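Papain-like cysteine protease (Porcine reproductive and respiratory syndrome virus, PDB 3MTV) is the viral nonstructural protein Nsp1beta, a papain-like cysteine protease and metal-dependent nuclease that probably also blocks host mRNA export and interferon signalling. Local coordinates at residues Arg8-Tyr13 and Val19-Arg24; Asn89-Leu94 and Lys124-Arg129; Asp173-Arg178 and Lys192-Gly197. All coordinates share one frame; numbering follows the deposited sequence.

Interaction 1 (Arg8-Tyr13 and Val19-Arg24)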
loop_
_atom_site.group_PDB
_atom_site.type_symbol
_atom_site.label_atom_id
_atom_site.label_comp_id
_atom_site.label_asym_id
_atom_site.label_seq_id
_atom_site.Cartn_x
_atom_site.Cartn_y
_atom_site.Cartn_z
ATOM N N ARG A 8 12.712 2.099 8.560
ATOM C CA ARG A 8 12.188 1.217 9.593
ATOM C C ARG A 8 11.063 0.355 9.040
ATOM O O ARG A 8 10.006 0.189 9.667
ATOM C CB ARG A 8 11.827 1.996 10.883
ATOM C CG ARG A 8 10.793 3.055 10.606
ATOM C CD ARG A 8 11.306 4.529 10.788
ATOM N NE ARG A 8 10.554 5.462 9.886
ATOM C CZ ARG A 8 10.041 6.645 10.266
ATOM N NH1 ARG A 8 10.217 7.036 11.541
ATOM N NH2 ARG A 8 9.329 7.408 9.407
ATOM N N GLY A 9 11.279 -0.188 7.841
ATOM C CA GLY A 9 10.424 -1.280 7.427
ATOM C C GLY A 9 9.184 -0.838 6.666
ATOM O O GLY A 9 8.513 -1.641 6.137
ATOM N N ALA A 10 8.925 0.439 6.520
ATOM C CA ALA A 10 7.805 0.895 5.717
ATOM C C ALA A 10 8.114 1.626 4.403
ATOM O O ALA A 10 9.314 2.004 4.081
ATOM C CB ALA A 10 7.060 1.859 6.541
ATOM N N VAL A 11 7.005 1.961 3.725
ATOM C CA VAL A 11 7.139 2.818 2.584
ATOM C C VAL A 11 5.925 3.677 2.508
ATOM O O VAL A 11 4.973 3.378 3.157
ATOM C CB VAL A 11 7.107 1.993 1.278
ATOM C CG1 VAL A 11 8.331 1.194 1.133
ATOM C CG2 VAL A 11 5.870 1.096 1.189
ATOM N N MET A 12 5.861 4.688 1.653
ATOM C CA MET A 12 4.722 5.536 1.840
ATOM C C MET A 12 4.227 5.975 0.552
ATOM O O MET A 12 5.046 6.256 -0.286
ATOM C CB MET A 12 5.162 6.792 2.563
ATOM C CG MET A 12 4.231 7.935 2.323
ATOM S SD MET A 12 4.504 9.416 3.330
ATOM C CE MET A 12 5.983 10.146 2.675
ATOM N N TYR A 13 2.910 6.032 0.362
ATOM C CA TYR A 13 2.417 6.312 -0.955
ATOM C C TYR A 13 1.869 7.674 -0.846
ATOM O O TYR A 13 1.344 7.990 0.197
ATOM C CB TYR A 13 1.253 5.433 -1.344
ATOM C CG TYR A 13 1.394 3.918 -1.342
ATOM C CD1 TYR A 13 2.434 3.281 -0.719
ATOM C CD2 TYR A 13 0.423 3.115 -1.960
ATOM C CE1 TYR A 13 2.502 1.857 -0.690
ATOM C CE2 TYR A 13 0.507 1.685 -1.950
ATOM C CZ TYR A 13 1.542 1.080 -1.318
ATOM O OH TYR A 13 1.639 -0.268 -1.308
ATOM N N VAL A 19 -2.124 10.497 1.572
ATOM C CA VAL A 19 -0.911 9.760 1.881
ATOM C C VAL A 19 -1.171 8.431 2.693
ATOM O O VAL A 19 -2.186 8.302 3.382
ATOM C CB VAL A 19 -0.152 10.728 2.635
ATOM C CG1 VAL A 19 0.659 10.102 3.718
ATOM C CG2 VAL A 19 0.597 11.602 1.644
ATOM N N SER A 20 -0.332 7.404 2.545
ATOM C CA SER A 20 -0.612 6.108 3.132
ATOM C C SER A 20 0.697 5.473 3.514
ATOM O O SER A 20 1.687 5.733 2.936
ATOM C CB SER A 20 -1.310 5.185 2.121
ATOM O OG SER A 20 -0.897 3.803 2.300
ATOM N N TRP A 21 0.745 4.557 4.438
ATOM C CA TRP A 21 1.988 3.829 4.419
ATOM C C TRP A 21 1.740 2.338 4.422
ATOM O O TRP A 21 0.673 1.947 4.695
ATOM C CB TRP A 21 2.813 4.190 5.627
ATOM C CG TRP A 21 2.302 3.680 6.992
ATOM C CD1 TRP A 21 1.308 4.255 7.752
ATOM C CD2 TRP A 21 2.747 2.543 7.746
ATOM N NE1 TRP A 21 1.119 3.555 8.938
ATOM C CE2 TRP A 21 2.001 2.525 8.978
ATOM C CE3 TRP A 21 3.694 1.553 7.523
ATOM C CZ2 TRP A 21 2.149 1.551 9.959
ATOM C CZ3 TRP A 21 3.903 0.567 8.547
ATOM C CH2 TRP A 21 3.100 0.577 9.733
ATOM N N ALA A 22 2.769 1.525 4.248
ATOM C CA ALA A 22 2.601 0.096 4.173
ATOM C C ALA A 22 3.928 -0.535 4.491
ATOM O O ALA A 22 4.945 0.140 4.364
ATOM C CB ALA A 22 2.162 -0.256 2.796
ATOM N N PRO A 23 3.953 -1.836 4.866
ATOM C CA PRO A 23 5.275 -2.427 5.159
ATOM C C PRO A 23 6.073 -2.647 3.859
ATOM O O PRO A 23 5.446 -2.536 2.801
ATOM C CB PRO A 23 4.965 -3.726 5.928
ATOM C CG PRO A 23 3.607 -3.597 6.355
ATOM C CD PRO A 23 2.867 -2.694 5.334
ATOM N N ARG A 24 7.395 -2.888 3.941
ATOM C CA ARG A 24 8.328 -2.635 2.845
ATOM C C ARG A 24 8.044 -3.867 2.055
ATOM O O ARG A 24 7.534 -3.817 0.890
ATOM C CB ARG A 24 9.796 -2.563 3.343
ATOM C CG ARG A 24 10.986 -2.570 2.322
ATOM C CD ARG A 24 12.356 -2.341 3.126
ATOM N NE ARG A 24 13.577 -2.934 2.498
ATOM C CZ ARG A 24 14.686 -2.291 1.987
ATOM N NH1 ARG A 24 14.867 -0.900 1.987
ATOM N NH2 ARG A 24 15.671 -3.089 1.461
#
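Val11 and Ala22 face each other as an antiparallel hydrogen-bonded pair, each backbone amide serving the other's carbonyl. Val11 N reaches Ala22 O at 2.8 Å, and the return bond from Ala22 N to Val11 O measures 3.1 Å. Two residues further along, Tyr13 and Ser20 repeat the exchange: Tyr13 N gives to Ser20 O and Ser20 N to Tyr13 O, both over 2.9 Å. At the non-hydrogen-bonded pair between them, Met12 with Trp21, Met12 CA lies 3.2 Å from Ser20 O, a CA-H...O contact. This is a beta hairpin, strands 10-15 and 18-23, central to a four-stranded antiparallel sheet; backbone hydrogen bonds to the flanking strands, Met12 with Tyr4 and Val19 with Val55, continue the ladder, and helix 39-48 covers the face shared by Met12 and Trp21 through His46 and Leu45. Ala10 CB, at the next pair, comes obliquely to the indole, 3.5 Å from Trp21 CE3, while Met12, with CG anti to the backbone N (chi1 157°) and the chain extended beyond it (chi2 171°), sets SD 3.9 Å from Val19 CG1. The indole NE1 makes a weak bond to Phe49 O, and the extended Arg24 side chain leads away to a salt bridge between NH1 and Asp5. On the other face Ser20 OG lies over the Tyr13 ring and gives a weak hydrogen bond to Trp21 O; Tyr13 CE1 is 4.1 Å from Ala22 CB, and Val11 CG2 meets the ring at its edge. The second subunit packs here: Tyr13 OH bonds to His52 ND1 of that chain, whose NE2 is hydrogen-bonded to Arg24 O.

Interaction 2 (Asn89-Leu94 and Lys124-Arg129); sequences NCWWRL and KYLQRR
Leu126 reaches out from helix 124-131 with a forked end, each methyl meeting a different residue of the segment 89-94. CD2 lies 4.2 Å from Trp91 CB, and CD1 lies 4.1 Å from Leu94 CD2. The two leucine side chains cross at about a right angle. With CG anti to the backbone N (chi1 -165°), the Leu126 branch spans the distance between backbones whose nearest CA atoms, those of Trp91 and Leu126, are 8.2 Å apart. The indole of Trp91 is approached obliquely by CD1, and one of its faces is occupied by Trp92 CD1, 3.4 Å above the ring plane and over its centre. Trp92 in turn has Asn89 CB over one face of its own ring. The segment bends through a type I turn from Asn89 to Trp92, and its second residue is Cys90, probably the catalytic cysteine of a papain-like protease; its side chain touches His159, the likely partner, on strand 158-162. Trp91 follows Cys90 directly, and the hydrophobic contact to Leu126 thus ties the backbone next to the probable nucleophile to a neighbouring helix. Farther out, Leu94 rests on Leu160 of the His159 strand and Trp91 on Val121, while Phe196 covers Leu126 from the C-terminal tail. On the helix, Arg129 CG sits over one face of the Tyr125 ring, which also meets the rings of Phe113 and Tyr115, and Arg129 NH1 forms a salt bridge with Glu106 of helix 100-112.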
loop_
_atom_site.group_PDB
_atom_site.type_symbol
_atom_site.label_atom_id
_atom_site.label_comp_id
_atom_site.label_asym_id
_atom_site.label_seq_id
_atom_site.Cartn_x
_atom_site.Cartn_y
_atom_site.Cartn_z
ATOM N N ASN A 89 -13.976 4.399 24.411
ATOM C CA ASN A 89 -15.149 4.099 25.215
ATOM C C ASN A 89 -16.427 4.527 24.525
ATOM O O ASN A 89 -17.397 4.912 25.147
ATOM C CB ASN A 89 -15.081 4.893 26.557
ATOM C CG ASN A 89 -14.433 6.274 26.413
ATOM O OD1 ASN A 89 -13.578 6.565 27.219
ATOM N ND2 ASN A 89 -14.829 7.125 25.401
ATOM N N CYS A 90 -16.378 4.696 23.238
ATOM C CA CYS A 90 -17.518 5.400 22.714
ATOM C C CYS A 90 -18.665 4.429 22.726
ATOM O O CYS A 90 -19.707 4.773 22.298
ATOM C CB CYS A 90 -17.229 5.810 21.290
ATOM S SG CYS A 90 -16.748 4.318 20.168
ATOM N N TRP A 91 -18.472 3.200 23.181
ATOM C CA TRP A 91 -19.504 2.192 23.016
ATOM C C TRP A 91 -20.461 2.147 24.175
ATOM O O TRP A 91 -21.579 1.679 24.060
ATOM C CB TRP A 91 -18.931 0.827 22.893
ATOM C CG TRP A 91 -17.913 0.454 23.841
ATOM C CD1 TRP A 91 -16.603 0.658 23.735
ATOM C CD2 TRP A 91 -18.117 -0.197 25.073
ATOM N NE1 TRP A 91 -15.916 0.149 24.845
ATOM C CE2 TRP A 91 -16.855 -0.348 25.695
ATOM C CE3 TRP A 91 -19.249 -0.672 25.738
ATOM C CZ2 TRP A 91 -16.697 -0.952 26.979
ATOM C CZ3 TRP A 91 -19.078 -1.382 26.991
ATOM C CH2 TRP A 91 -17.813 -1.460 27.606
ATOM N N TRP A 92 -20.001 2.675 25.285
ATOM C CA TRP A 92 -20.860 2.925 26.400
ATOM C C TRP A 92 -22.158 3.491 26.037
ATOM O O TRP A 92 -23.143 3.037 26.570
ATOM C CB TRP A 92 -20.204 3.914 27.298
ATOM C CG TRP A 92 -18.845 3.493 27.851
ATOM C CD1 TRP A 92 -18.107 2.336 27.567
ATOM C CD2 TRP A 92 -18.068 4.235 28.777
ATOM N NE1 TRP A 92 -16.882 2.364 28.283
ATOM C CE2 TRP A 92 -16.866 3.505 29.034
ATOM C CE3 TRP A 92 -18.274 5.447 29.421
ATOM C CZ2 TRP A 92 -15.951 3.928 29.901
ATOM C CZ3 TRP A 92 -17.334 5.901 30.252
ATOM C CH2 TRP A 92 -16.163 5.160 30.480
ATOM N N ARG A 93 -22.188 4.481 25.150
ATOM C CA ARG A 93 -23.467 5.122 24.824
ATOM C C ARG A 93 -24.509 4.033 24.651
ATOM O O ARG A 93 -25.585 4.029 25.185
ATOM C CB ARG A 93 -23.361 5.965 23.543
ATOM C CG ARG A 93 -22.523 7.260 23.731
ATOM C CD ARG A 93 -23.276 8.607 23.356
ATOM N NE ARG A 93 -22.340 9.709 23.367
ATOM C CZ ARG A 93 -21.223 9.785 22.629
ATOM N NH1 ARG A 93 -20.879 8.859 21.737
ATOM N NH2 ARG A 93 -20.419 10.827 22.786
ATOM N N LEU A 94 -24.159 3.033 23.903
ATOM C CA LEU A 94 -25.076 1.910 23.704
ATOM C C LEU A 94 -25.820 1.313 24.924
ATOM O O LEU A 94 -26.858 0.730 24.794
ATOM C CB LEU A 94 -24.193 0.861 23.136
ATOM C CG LEU A 94 -24.255 0.779 21.629
ATOM C CD1 LEU A 94 -24.423 2.132 20.875
ATOM C CD2 LEU A 94 -23.161 -0.075 21.059
ATOM N N LYS A 124 -18.035 -8.758 18.402
ATOM C CA LYS A 124 -18.640 -9.951 18.941
ATOM C C LYS A 124 -18.940 -9.687 20.429
ATOM O O LYS A 124 -19.896 -10.198 20.981
ATOM C CB LYS A 124 -17.750 -11.149 18.774
ATOM C CG LYS A 124 -17.871 -11.861 17.385
ATOM C CD LYS A 124 -16.531 -12.727 17.036
ATOM C CE LYS A 124 -15.228 -11.780 16.682
ATOM N NZ LYS A 124 -13.950 -12.505 16.222
ATOM N N TYR A 125 -18.160 -8.859 21.071
ATOM C CA TYR A 125 -18.184 -8.917 22.496
ATOM C C TYR A 125 -19.233 -7.961 22.782
ATOM O O TYR A 125 -20.014 -8.089 23.676
ATOM C CB TYR A 125 -16.859 -8.438 23.055
ATOM C CG TYR A 125 -16.946 -8.050 24.479
ATOM C CD1 TYR A 125 -17.368 -6.802 24.810
ATOM C CD2 TYR A 125 -16.643 -8.944 25.519
ATOM C CE1 TYR A 125 -17.433 -6.376 26.190
ATOM C CE2 TYR A 125 -16.751 -8.556 26.932
ATOM C CZ TYR A 125 -17.169 -7.263 27.246
ATOM O OH TYR A 125 -17.336 -6.787 28.575
ATOM N N LEU A 126 -19.300 -7.000 21.917
ATOM C CA LEU A 126 -20.234 -5.931 22.121
ATOM C C LEU A 126 -21.594 -6.478 21.918
ATOM O O LEU A 126 -22.506 -6.267 22.711
ATOM C CB LEU A 126 -20.034 -4.945 21.059
ATOM C CG LEU A 126 -20.608 -3.531 21.164
ATOM C CD1 LEU A 126 -20.830 -3.103 22.561
ATOM C CD2 LEU A 126 -19.683 -2.546 20.567
ATOM N N GLN A 127 -21.718 -7.248 20.874
ATOM C CA GLN A 127 -23.004 -7.783 20.540
ATOM C C GLN A 127 -23.481 -8.643 21.676
ATOM O O GLN A 127 -24.636 -8.665 22.086
ATOM C CB GLN A 127 -22.794 -8.647 19.392
ATOM C CG GLN A 127 -24.024 -9.367 19.156
ATOM C CD GLN A 127 -24.501 -9.039 17.808
ATOM O OE1 GLN A 127 -23.747 -9.197 16.829
ATOM N NE2 GLN A 127 -25.718 -8.492 17.721
ATOM N N ARG A 128 -22.536 -9.353 22.213
ATOM C CA ARG A 128 -22.868 -10.403 23.083
ATOM C C ARG A 128 -23.201 -9.721 24.424
ATOM O O ARG A 128 -24.213 -10.083 25.105
ATOM C CB ARG A 128 -21.729 -11.434 23.040
ATOM C CG ARG A 128 -21.737 -12.413 24.095
ATOM C CD ARG A 128 -20.351 -12.998 24.387
ATOM N NE ARG A 128 -19.817 -13.282 23.095
ATOM C CZ ARG A 128 -18.578 -13.038 22.702
ATOM N NH1 ARG A 128 -17.679 -12.477 23.540
ATOM N NH2 ARG A 128 -18.279 -13.382 21.432
ATOM N N ARG A 129 -22.483 -8.649 24.771
ATOM C CA ARG A 129 -22.849 -7.964 26.041
ATOM C C ARG A 129 -24.057 -7.418 25.543
ATOM O O ARG A 129 -24.299 -7.607 24.381
ATOM C CB ARG A 129 -21.847 -6.872 26.377
ATOM C CG ARG A 129 -20.622 -7.554 26.933
ATOM C CD ARG A 129 -21.108 -8.029 28.237
ATOM N NE ARG A 129 -21.195 -9.443 28.469
ATOM C CZ ARG A 129 -21.487 -9.854 29.686
ATOM N NH1 ARG A 129 -21.670 -8.878 30.673
ATOM N NH2 ARG A 129 -21.565 -11.200 29.914
#

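Interaction 3 (Asp173-Arg178 and Lys192-Gly197)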
loop_
_atom_site.group_PDB
_atom_site.type_symbol
_atom_site.label_atom_id
_atom_site.label_comp_id
_atom_site.label_asym_id
_atom_site.label_seq_id
_atom_site.Cartn_x
_atom_site.Cartn_y
_atom_site.Cartn_z
ATOM N N ASP A 173 -18.971 8.300 8.036
ATOM C CA ASP A 173 -20.205 7.728 8.466
ATOM C C ASP A 173 -20.373 6.492 7.646
ATOM O O ASP A 173 -20.411 6.529 6.462
ATOM C CB ASP A 173 -21.375 8.681 8.110
ATOM C CG ASP A 173 -21.460 9.902 9.011
ATOM O OD1 ASP A 173 -22.579 10.425 8.998
ATOM O OD2 ASP A 173 -20.492 10.379 9.689
ATOM N N LEU A 174 -20.585 5.394 8.307
ATOM C CA LEU A 174 -20.952 4.164 7.655
ATOM C C LEU A 174 -22.440 3.897 7.596
ATOM O O LEU A 174 -22.991 3.843 6.505
ATOM C CB LEU A 174 -20.425 3.074 8.510
ATOM C CG LEU A 174 -19.947 1.892 7.723
ATOM C CD1 LEU A 174 -20.221 0.687 8.525
ATOM C CD2 LEU A 174 -20.656 1.790 6.436
ATOM N N LEU A 175 -23.080 3.591 8.740
ATOM C CA LEU A 175 -24.592 3.653 8.858
ATOM C C LEU A 175 -25.181 4.041 10.157
ATOM O O LEU A 175 -24.458 4.501 11.117
ATOM C CB LEU A 175 -25.361 2.401 8.521
ATOM C CG LEU A 175 -24.664 1.151 9.041
ATOM C CD1 LEU A 175 -25.083 0.631 10.354
ATOM C CD2 LEU A 175 -24.845 0.037 8.050
ATOM N N ARG A 176 -26.521 3.865 10.151
ATOM C CA ARG A 176 -27.317 4.483 11.216
ATOM C C ARG A 176 -28.096 3.440 11.790
ATOM O O ARG A 176 -28.611 2.573 11.052
ATOM C CB ARG A 176 -28.146 5.692 10.769
ATOM C CG ARG A 176 -27.185 6.986 10.666
ATOM C CD ARG A 176 -27.926 8.332 10.532
ATOM N NE ARG A 176 -29.352 8.158 10.185
ATOM C CZ ARG A 176 -30.270 9.090 10.383
ATOM N NH1 ARG A 176 -29.940 10.262 10.915
ATOM N NH2 ARG A 176 -31.511 8.846 10.049
ATOM N N ILE A 177 -28.064 3.463 13.126
ATOM C CA ILE A 177 -28.923 2.558 13.925
ATOM C C ILE A 177 -29.560 3.174 15.174
ATOM O O ILE A 177 -29.354 4.339 15.498
ATOM C CB ILE A 177 -28.135 1.365 14.438
ATOM C CG1 ILE A 177 -26.746 1.800 14.802
ATOM C CG2 ILE A 177 -27.961 0.305 13.388
ATOM C CD1 ILE A 177 -26.262 1.215 16.046
ATOM N N ARG A 178 -30.260 2.316 15.892
ATOM C CA ARG A 178 -31.058 2.640 17.050
ATOM C C ARG A 178 -30.806 1.506 18.079
ATOM O O ARG A 178 -30.611 0.362 17.706
ATOM C CB ARG A 178 -32.553 2.508 16.656
ATOM C CG ARG A 178 -33.620 2.915 17.699
ATOM C CD ARG A 178 -35.011 2.309 17.421
ATOM N NE ARG A 178 -35.133 2.041 16.022
ATOM C CZ ARG A 178 -35.912 1.090 15.524
ATOM N NH1 ARG A 178 -36.638 0.361 16.337
ATOM N NH2 ARG A 178 -35.970 0.860 14.217
ATOM N N LYS A 192 -33.673 -4.541 10.321
ATOM C CA LYS A 192 -32.796 -5.610 10.741
ATOM C C LYS A 192 -31.835 -5.402 11.922
ATOM O O LYS A 192 -31.301 -4.355 12.201
ATOM C CB LYS A 192 -32.039 -6.120 9.540
ATOM C CG LYS A 192 -31.856 -7.606 9.557
ATOM C CD LYS A 192 -31.609 -8.021 8.116
ATOM C CE LYS A 192 -32.390 -7.147 7.083
ATOM N NZ LYS A 192 -33.811 -7.631 6.890
ATOM N N ILE A 193 -31.621 -6.484 12.602
ATOM C CA ILE A 193 -30.688 -6.613 13.695
ATOM C C ILE A 193 -29.321 -6.358 13.109
ATOM O O ILE A 193 -28.917 -6.947 12.098
ATOM C CB ILE A 193 -30.827 -8.089 14.169
ATOM C CG1 ILE A 193 -32.125 -8.778 13.496
ATOM C CG2 ILE A 193 -31.080 -8.149 15.597
ATOM C CD1 ILE A 193 -32.223 -9.573 11.920
ATOM N N PHE A 194 -28.647 -5.397 13.674
ATOM C CA PHE A 194 -27.229 -5.101 13.407
ATOM C C PHE A 194 -26.208 -6.095 14.056
ATOM O O PHE A 194 -26.177 -6.379 15.288
ATOM C CB PHE A 194 -26.936 -3.675 13.887
ATOM C CG PHE A 194 -25.543 -3.163 13.562
ATOM C CD1 PHE A 194 -25.136 -2.976 12.276
ATOM C CD2 PHE A 194 -24.650 -2.837 14.589
ATOM C CE1 PHE A 194 -23.890 -2.521 12.011
ATOM C CE2 PHE A 194 -23.432 -2.460 14.330
ATOM C CZ PHE A 194 -23.039 -2.316 13.013
ATOM N N ARG A 195 -25.392 -6.606 13.164
ATOM C CA ARG A 195 -24.392 -7.587 13.420
ATOM C C ARG A 195 -23.122 -6.783 13.241
ATOM O O ARG A 195 -22.714 -6.492 12.101
ATOM C CB ARG A 195 -24.457 -8.713 12.369
ATOM C CG ARG A 195 -25.681 -9.746 12.530
ATOM C CD ARG A 195 -25.493 -11.129 11.718
ATOM N NE ARG A 195 -24.359 -11.270 10.738
ATOM C CZ ARG A 195 -24.371 -10.950 9.412
ATOM N NH1 ARG A 195 -25.468 -10.419 8.840
ATOM N NH2 ARG A 195 -23.269 -11.134 8.623
ATOM N N PHE A 196 -22.560 -6.398 14.393
ATOM C CA PHE A 196 -21.301 -5.710 14.630
ATOM C C PHE A 196 -20.026 -6.091 13.908
ATOM O O PHE A 196 -18.987 -5.512 14.212
ATOM C CB PHE A 196 -21.017 -5.873 16.125
ATOM C CG PHE A 196 -21.952 -5.063 16.941
ATOM C CD1 PHE A 196 -21.683 -3.695 17.187
ATOM C CD2 PHE A 196 -23.147 -5.585 17.393
ATOM C CE1 PHE A 196 -22.549 -2.853 17.847
ATOM C CE2 PHE A 196 -24.087 -4.733 18.138
ATOM C CZ PHE A 196 -23.759 -3.384 18.319
ATOM N N GLY A 197 -20.123 -7.026 12.962
ATOM C CA GLY A 197 -19.016 -7.645 12.258
ATOM C C GLY A 197 -18.048 -8.426 13.150
ATOM O O GLY A 197 -17.951 -8.169 14.385
#
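The five-stranded antiparallel sheet of the papain-like protease domain is packed against by an aromatic side chain from the chain that runs off its edge: after the short strand 192-193, Phe194 folds against strand 171-181. Phe194 starts toward that strand, its CG anti to the backbone N (chi1 -174°), and two aliphatic side chains receive it. Ile177 CG2 meets the base of the side chain, 4.1 Å from Phe194 CB, the two side chains crossing at about a right angle. Leu175 takes the ring, coming to it obliquely. Both residues also lean on Ile147 of the adjacent strand 145-150. Leu175 and its predecessor Leu174 both face Ile147, a classic beta bulge. Beyond the sheet, Phe196 CE1 lies at the edge of the Phe194 ring, in its plane, while Phe194 CE2 stands 3.5 Å above one face of the Phe196 ring, offset toward the rim. Tyr202 meets both phenylalanines, edge-to-face with Phe196. On one flank of the Phe194 ring, Leu175 CD1 approaches Phe194 CE1 to 3.8 Å.

Interaction 1 lies in the N-terminal sheet, its centre about 33 Å from that of interaction 2 and about 32 Å from that of interaction 3, across the centre of the chain. All three are largely buried, but the hairpin is held by a ladder of backbone bonds and one of its faces is closed by the second subunit, whereas the other two rest on a few apolar side chains and touch no other chain of the assembly. Interactions 2 and 3 belong to the protease domain and touch: Gln127 NE2 probably bonds to Phe194 O at 3.3 Å, and Gln127 CB packs on Phe196 CD2 at 3.7 Å. Helix 124-131 therefore connects the probable catalytic cysteine's loop with the C-terminal tail.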